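Elongation factor G (Thermus thermophilus, PDB 2DY1) binds GTP together with a magnesium ion and probably acts as a translational GTPase in the elongation stage of protein synthesis. Local coordinates at residues E210-T215 and K236-A241; P384-P389 and T420-L425; E458-V463 and A565-V570. All coordinates share one frame; numbering follows the deposited sequence.

Contact 1 (E210-T215 and K236-A241); sequences EAIVET and KAFHEA
I212 and T215 meet A237, F238 and A241 of helix 231-243 across a small, largely apolar interface. The CG1 arm of I212 lies beside its own backbone N (chi1 -65°), which leaves CG2 anti to that nitrogen. CG2 is the atom that meets the other helix, resting 3.7 Å from A237 CB and close to the backbone N of F238. The extended second torsion (172°) carries CD1 to F238, 4.1 Å from its CB, where the two side chains slant across each other. The F238 side chain also touches L157, E270 and A271.

T215 joins polar and apolar contact in one residue. With chi1 at 66°, OG1 sits between the backbone N and the carbonyl carbon. From there it donates to I212 O at 2.7 Å, in the carbonyl plane and on a lone pair. That oxygen also accepts from T215 N, so two bonds from one residue grip it. OG1 also lies 3.5 Å from A241 CB, against which T215 CB and CG2 pack. A water 2.8 Å from T215 OG1 and 2.7 Å from A237 O can donate to both and so link the two segments, although other acceptors also compete for its protons. The bond to I212 O probably fixes the rotation of the hydroxyl.

L247 touches both I212 and A241, and L219 touches A237. The small side chains of A237 and A241 are consistent with the close approach, 5.7 Å between the CA atoms of I212 and F238, in a helical region consistent with the G' insert of the EF-G GTPase domain.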
# COMPACT_ATOMS: atom_id res chain seq x y z
N GLU A 210 -31.19 -0.07 23.77
CA GLU A 210 -30.68 1.13 24.41
C GLU A 210 -29.60 1.83 23.58
O GLU A 210 -29.60 3.05 23.47
CB GLU A 210 -30.15 0.79 25.82
CG GLU A 210 -31.26 0.46 26.87
CD GLU A 210 -30.74 0.28 28.30
OE1 GLU A 210 -29.79 0.99 28.69
OE2 GLU A 210 -31.29 -0.56 29.05
N ALA A 211 -28.70 1.06 22.96
CA ALA A 211 -27.66 1.69 22.14
C ALA A 211 -28.21 2.43 20.93
O ALA A 211 -27.70 3.49 20.55
CB ALA A 211 -26.63 0.63 21.68
N ILE A 212 -29.26 1.88 20.33
CA ILE A 212 -29.88 2.49 19.17
C ILE A 212 -30.67 3.74 19.57
O ILE A 212 -30.55 4.78 18.92
CB ILE A 212 -30.84 1.52 18.48
CG1 ILE A 212 -30.02 0.35 17.91
CG2 ILE A 212 -31.63 2.25 17.37
CD1 ILE A 212 -30.85 -0.79 17.38
N VAL A 213 -31.47 3.62 20.62
CA VAL A 213 -32.27 4.74 21.11
C VAL A 213 -31.41 5.97 21.38
O VAL A 213 -31.77 7.09 20.99
CB VAL A 213 -33.05 4.34 22.40
CG1 VAL A 213 -33.62 5.58 23.09
CG2 VAL A 213 -34.19 3.41 22.02
N GLU A 214 -30.27 5.76 22.03
CA GLU A 214 -29.36 6.84 22.37
C GLU A 214 -28.79 7.64 21.20
O GLU A 214 -28.28 8.74 21.39
CB GLU A 214 -28.23 6.31 23.23
CG GLU A 214 -28.70 5.96 24.64
CD GLU A 214 -27.65 5.21 25.43
OE1 GLU A 214 -27.90 4.93 26.62
OE2 GLU A 214 -26.58 4.91 24.86
N THR A 215 -28.89 7.10 19.99
CA THR A 215 -28.38 7.80 18.81
C THR A 215 -29.42 8.62 18.08
O THR A 215 -29.10 9.29 17.10
CB THR A 215 -27.83 6.81 17.76
OG1 THR A 215 -28.92 6.04 17.24
CG2 THR A 215 -26.79 5.93 18.37
N LYS A 236 -35.18 2.47 11.47
CA LYS A 236 -34.66 3.68 10.85
C LYS A 236 -33.54 4.31 11.67
O LYS A 236 -32.55 4.79 11.12
CB LYS A 236 -35.79 4.70 10.63
CG LYS A 236 -36.82 4.25 9.60
CD LYS A 236 -37.90 5.30 9.35
CE LYS A 236 -38.87 4.83 8.26
NZ LYS A 236 -39.96 5.82 7.99
N ALA A 237 -33.68 4.30 12.99
CA ALA A 237 -32.64 4.86 13.83
C ALA A 237 -31.36 4.03 13.71
O ALA A 237 -30.26 4.59 13.64
CB ALA A 237 -33.11 4.89 15.29
N PHE A 238 -31.52 2.71 13.68
CA PHE A 238 -30.39 1.78 13.53
C PHE A 238 -29.63 2.09 12.24
O PHE A 238 -28.42 2.30 12.27
CB PHE A 238 -30.92 0.34 13.49
CG PHE A 238 -29.88 -0.69 13.08
CD1 PHE A 238 -28.77 -0.93 13.86
CD2 PHE A 238 -30.06 -1.42 11.91
CE1 PHE A 238 -27.82 -1.91 13.49
CE2 PHE A 238 -29.12 -2.40 11.52
CZ PHE A 238 -28.01 -2.63 12.32
N HIS A 239 -30.35 2.14 11.13
CA HIS A 239 -29.74 2.43 9.82
C HIS A 239 -29.04 3.78 9.82
O HIS A 239 -27.94 3.93 9.28
CB HIS A 239 -30.81 2.43 8.73
CG HIS A 239 -30.25 2.49 7.34
ND1 HIS A 239 -29.83 1.37 6.65
CD2 HIS A 239 -30.04 3.55 6.51
CE1 HIS A 239 -29.38 1.74 5.46
NE2 HIS A 239 -29.49 3.05 5.35
N GLU A 240 -29.66 4.78 10.45
CA GLU A 240 -29.08 6.10 10.48
C GLU A 240 -27.83 6.14 11.34
O GLU A 240 -26.85 6.82 11.01
CB GLU A 240 -30.15 7.09 10.98
CG GLU A 240 -29.75 8.54 10.97
CD GLU A 240 -29.47 9.09 9.58
OE1 GLU A 240 -29.87 8.46 8.57
OE2 GLU A 240 -28.86 10.17 9.52
N ALA A 241 -27.83 5.40 12.45
CA ALA A 241 -26.66 5.39 13.31
C ALA A 241 -25.47 4.71 12.61
O ALA A 241 -24.34 5.15 12.76
CB ALA A 241 -26.97 4.65 14.63
O HOH W 1 -29.92 7.04 14.81

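Contact 2 (P384-P389 and T420-L425); sequences PVALHP and TGELLL
V385 and L425 form an antiparallel hydrogen-bonded pair, and the closely packed part of the contact lies around them. V385 N donates to L425 O at 3.0 Å, and L425 N returns to V385 O at 2.9 Å, almost straight. Their side chains lie side by side on the face shared with L387. L387 CD2 reaches back over L425 CB at 3.7 Å, and L387 also touches F449 and, from helix 392-408, L402.

Further along, the strands diverge, their short segments running 125° apart. L387 N still bonds L423 O at 2.9 Å, but the return link from L423 N to L387 O is taken over by a water lying between them. On the opposite face the packing thins to A386 CB, which sits against the E422 carboxylate, 3.6 Å from both OE1 and OE2, and to L424 CD2, 3.9 Å from A386 CB. The edge of the H388 ring comes no nearer than 4.4 Å, CE1 to E422 OE2; H388 NE2 is bonded to S450 OG, and E422 OE1 to K453 N.

Three direct amide bonds and the aliphatic contact of V385, L387 and L425 thus probably carry the cohesion, while the pairing turns to water at L423 N and L387 O.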
# COMPACT_ATOMS: atom_id res chain seq x y z
N PRO A 384 13.34 -1.94 -1.57
CA PRO A 384 13.94 -1.93 -2.90
C PRO A 384 14.73 -3.16 -3.30
O PRO A 384 15.37 -3.79 -2.48
CB PRO A 384 14.85 -0.72 -2.82
CG PRO A 384 15.45 -0.91 -1.45
CD PRO A 384 14.28 -1.38 -0.58
N VAL A 385 14.65 -3.48 -4.59
CA VAL A 385 15.46 -4.54 -5.16
C VAL A 385 15.95 -4.02 -6.51
O VAL A 385 15.30 -3.20 -7.14
CB VAL A 385 14.69 -5.89 -5.40
CG1 VAL A 385 14.31 -6.53 -4.06
CG2 VAL A 385 13.47 -5.67 -6.27
N ALA A 386 17.13 -4.46 -6.95
CA ALA A 386 17.61 -4.06 -8.26
C ALA A 386 17.11 -5.15 -9.21
O ALA A 386 17.17 -6.33 -8.87
CB ALA A 386 19.14 -3.98 -8.29
N LEU A 387 16.58 -4.75 -10.36
CA LEU A 387 16.01 -5.66 -11.36
C LEU A 387 16.97 -5.99 -12.48
O LEU A 387 17.64 -5.10 -13.00
CB LEU A 387 14.78 -5.04 -12.03
CG LEU A 387 13.43 -4.81 -11.39
CD1 LEU A 387 12.38 -4.73 -12.51
CD2 LEU A 387 13.10 -5.93 -10.46
N HIS A 388 17.00 -7.26 -12.89
CA HIS A 388 17.86 -7.70 -13.98
C HIS A 388 17.13 -8.67 -14.91
O HIS A 388 16.56 -9.65 -14.45
CB HIS A 388 19.08 -8.44 -13.42
CG HIS A 388 19.73 -7.76 -12.26
ND1 HIS A 388 20.76 -6.86 -12.41
CD2 HIS A 388 19.50 -7.85 -10.93
CE1 HIS A 388 21.14 -6.42 -11.22
NE2 HIS A 388 20.38 -7.00 -10.30
N PRO A 389 17.11 -8.40 -16.22
CA PRO A 389 16.43 -9.38 -17.07
C PRO A 389 17.33 -10.61 -17.09
O PRO A 389 18.57 -10.48 -17.05
CB PRO A 389 16.38 -8.69 -18.44
CG PRO A 389 17.61 -7.77 -18.39
CD PRO A 389 17.54 -7.22 -16.99
N THR A 420 24.00 4.93 -8.71
CA THR A 420 24.57 3.59 -8.93
C THR A 420 24.30 3.01 -10.31
O THR A 420 24.92 2.03 -10.72
CB THR A 420 24.02 2.60 -7.90
OG1 THR A 420 22.60 2.45 -8.09
CG2 THR A 420 24.29 3.09 -6.47
N GLY A 421 23.35 3.61 -11.03
CA GLY A 421 22.99 3.14 -12.36
C GLY A 421 22.00 1.99 -12.40
O GLY A 421 21.55 1.60 -13.47
N GLU A 422 21.62 1.45 -11.25
CA GLU A 422 20.69 0.32 -11.26
C GLU A 422 19.24 0.70 -11.50
O GLU A 422 18.83 1.83 -11.25
CB GLU A 422 20.79 -0.46 -9.95
CG GLU A 422 22.17 -1.04 -9.66
CD GLU A 422 22.17 -1.98 -8.47
OE1 GLU A 422 21.72 -1.57 -7.39
OE2 GLU A 422 22.62 -3.13 -8.63
N LEU A 423 18.47 -0.26 -12.02
CA LEU A 423 17.04 -0.08 -12.23
C LEU A 423 16.41 -0.69 -10.97
O LEU A 423 16.51 -1.90 -10.75
CB LEU A 423 16.57 -0.84 -13.47
CG LEU A 423 15.06 -0.81 -13.72
CD1 LEU A 423 14.61 0.64 -13.93
CD2 LEU A 423 14.71 -1.66 -14.91
N LEU A 424 15.77 0.13 -10.16
CA LEU A 424 15.21 -0.37 -8.91
C LEU A 424 13.71 -0.49 -8.96
O LEU A 424 13.03 0.32 -9.58
CB LEU A 424 15.56 0.56 -7.75
CG LEU A 424 17.04 0.84 -7.47
CD1 LEU A 424 17.13 1.73 -6.25
CD2 LEU A 424 17.81 -0.48 -7.25
N LEU A 425 13.21 -1.54 -8.32
CA LEU A 425 11.78 -1.77 -8.18
C LEU A 425 11.53 -1.67 -6.68
O LEU A 425 12.19 -2.34 -5.88
CB LEU A 425 11.36 -3.14 -8.68
CG LEU A 425 9.84 -3.40 -8.60
CD1 LEU A 425 9.08 -2.46 -9.53
CD2 LEU A 425 9.56 -4.84 -8.99
O HOH W 2 19.46 -3.06 -12.16

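Contact 3 (E458-V463 and A565-V570); sequences ETIKKV and AEAHPV
Antiparallel pairing joins the end of strand 457-460 to the start of strand 569-583, with T459 and V570 as its hydrogen-bonded pair. T459 N donates to V570 O at 3.1 Å, V570 N to T459 O at 2.9 Å, and T459 CG2 lies 3.5 Å from V570 CG2. Beyond I460 the regular pattern gives way to irregular chain: K461 N splits its bond between A567 O and H568 O, each at 3.0 Å, and A567 O takes a second donor, K462 N.

The K461 chain leaves with CG anti to its carbonyl carbon (chi1 -76°) and crosses V570 at about a right angle, CE tight against V570 CG1 at 3.4 Å. Its CD comes to the edge of the H568 ring, near ND1, which is buried here without a polar partner. An alanine at V570 would probably open a gap under the K461 chain and leave T459 CG2 without its methyl neighbour. I460 CG2 is also tight on A567 CB, at 3.5 Å.

E458, whose carboxylate is bonded to the backbone N of L525, A526 and F528, touches M564 of helix 549-566, as do I460 and P569; I460 also meets L487 of strand 477-489.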
# COMPACT_ATOMS: atom_id res chain seq x y z
N GLU A 458 32.54 9.85 -1.17
CA GLU A 458 33.88 10.15 -0.70
C GLU A 458 33.96 11.59 -0.24
O GLU A 458 33.10 12.40 -0.55
CB GLU A 458 34.89 9.97 -1.85
CG GLU A 458 34.98 8.55 -2.37
CD GLU A 458 35.91 8.43 -3.57
OE1 GLU A 458 36.86 9.23 -3.67
OE2 GLU A 458 35.70 7.52 -4.40
N THR A 459 35.00 11.90 0.54
CA THR A 459 35.21 13.26 1.00
C THR A 459 36.70 13.43 1.31
O THR A 459 37.49 12.51 1.06
CB THR A 459 34.35 13.62 2.23
OG1 THR A 459 34.38 15.04 2.42
CG2 THR A 459 34.87 12.92 3.49
N ILE A 460 37.07 14.59 1.82
CA ILE A 460 38.48 14.85 2.13
C ILE A 460 38.70 15.19 3.59
O ILE A 460 37.81 15.73 4.25
CB ILE A 460 39.03 15.99 1.25
CG1 ILE A 460 38.12 17.21 1.33
CG2 ILE A 460 39.16 15.52 -0.19
CD1 ILE A 460 38.68 18.45 0.58
N LYS A 461 39.90 14.90 4.10
CA LYS A 461 40.22 15.16 5.50
C LYS A 461 41.19 16.32 5.74
O LYS A 461 41.30 16.81 6.87
CB LYS A 461 40.76 13.89 6.15
CG LYS A 461 39.70 12.85 6.50
CD LYS A 461 40.30 11.72 7.32
CE LYS A 461 39.23 10.81 7.90
NZ LYS A 461 39.82 9.71 8.73
N LYS A 462 41.88 16.76 4.70
CA LYS A 462 42.81 17.87 4.86
C LYS A 462 42.79 18.83 3.69
O LYS A 462 42.37 18.49 2.58
CB LYS A 462 44.24 17.36 5.10
CG LYS A 462 44.90 16.71 3.90
CD LYS A 462 46.33 16.26 4.26
CE LYS A 462 47.04 15.62 3.08
NZ LYS A 462 48.45 15.25 3.39
N VAL A 463 43.23 20.06 3.95
CA VAL A 463 43.26 21.10 2.94
C VAL A 463 44.38 20.82 1.95
O VAL A 463 45.43 20.29 2.31
CB VAL A 463 43.49 22.48 3.56
CG1 VAL A 463 43.57 23.54 2.47
CG2 VAL A 463 42.38 22.81 4.54
N ALA A 565 43.42 14.32 -4.48
CA ALA A 565 44.37 13.26 -4.14
C ALA A 565 45.36 13.67 -3.05
O ALA A 565 45.92 12.82 -2.34
CB ALA A 565 45.12 12.82 -5.38
N GLU A 566 45.58 14.98 -2.91
CA GLU A 566 46.49 15.49 -1.90
C GLU A 566 45.72 15.88 -0.66
O GLU A 566 46.31 16.30 0.34
CB GLU A 566 47.23 16.73 -2.42
CG GLU A 566 47.72 16.62 -3.86
CD GLU A 566 48.30 17.93 -4.39
OE1 GLU A 566 48.71 17.96 -5.57
OE2 GLU A 566 48.35 18.92 -3.63
N ALA A 567 44.40 15.72 -0.70
CA ALA A 567 43.56 16.12 0.41
C ALA A 567 43.10 15.01 1.36
O ALA A 567 42.11 15.16 2.07
CB ALA A 567 42.34 16.88 -0.12
N HIS A 568 43.85 13.91 1.38
CA HIS A 568 43.53 12.77 2.23
C HIS A 568 42.07 12.33 2.13
O HIS A 568 41.27 12.50 3.06
CB HIS A 568 43.88 13.07 3.68
CG HIS A 568 43.95 11.85 4.55
ND1 HIS A 568 42.86 11.33 5.19
CD2 HIS A 568 44.98 11.01 4.81
CE1 HIS A 568 43.20 10.22 5.82
NE2 HIS A 568 44.49 10.00 5.61
N PRO A 569 41.71 11.77 0.98
CA PRO A 569 40.35 11.29 0.71
C PRO A 569 39.99 10.07 1.56
O PRO A 569 40.85 9.25 1.89
CB PRO A 569 40.40 10.97 -0.79
CG PRO A 569 41.84 10.63 -1.03
CD PRO A 569 42.56 11.66 -0.22
N VAL A 570 38.71 9.98 1.93
CA VAL A 570 38.22 8.87 2.74
C VAL A 570 36.85 8.42 2.25
O VAL A 570 36.09 9.21 1.69
CB VAL A 570 38.11 9.25 4.23
CG1 VAL A 570 39.47 9.66 4.76
CG2 VAL A 570 37.10 10.36 4.42

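How the contacts relate
The three contacts share no helix or strand and follow one another along the chain. Contact 1, in the GTPase-domain range, is buried and relies on apolar contact of I212 with A237 and F238 and of T215 with A241, beside a water whose bonds are shared. Contacts 2 and 3 lie on the other side of the chain's centre, their nearest atoms about 12 Å apart, whereas contact 1 lies about 41 Å from contact 2 and about 59 Å from contact 3. Both are partly buried and rest on backbone bonds. Contact 2 keeps an aliphatic core on one face; contact 3, more exposed, continues past its short strand pairing into loop, where K461 and K462 lie against H568, V570 and E566-A567.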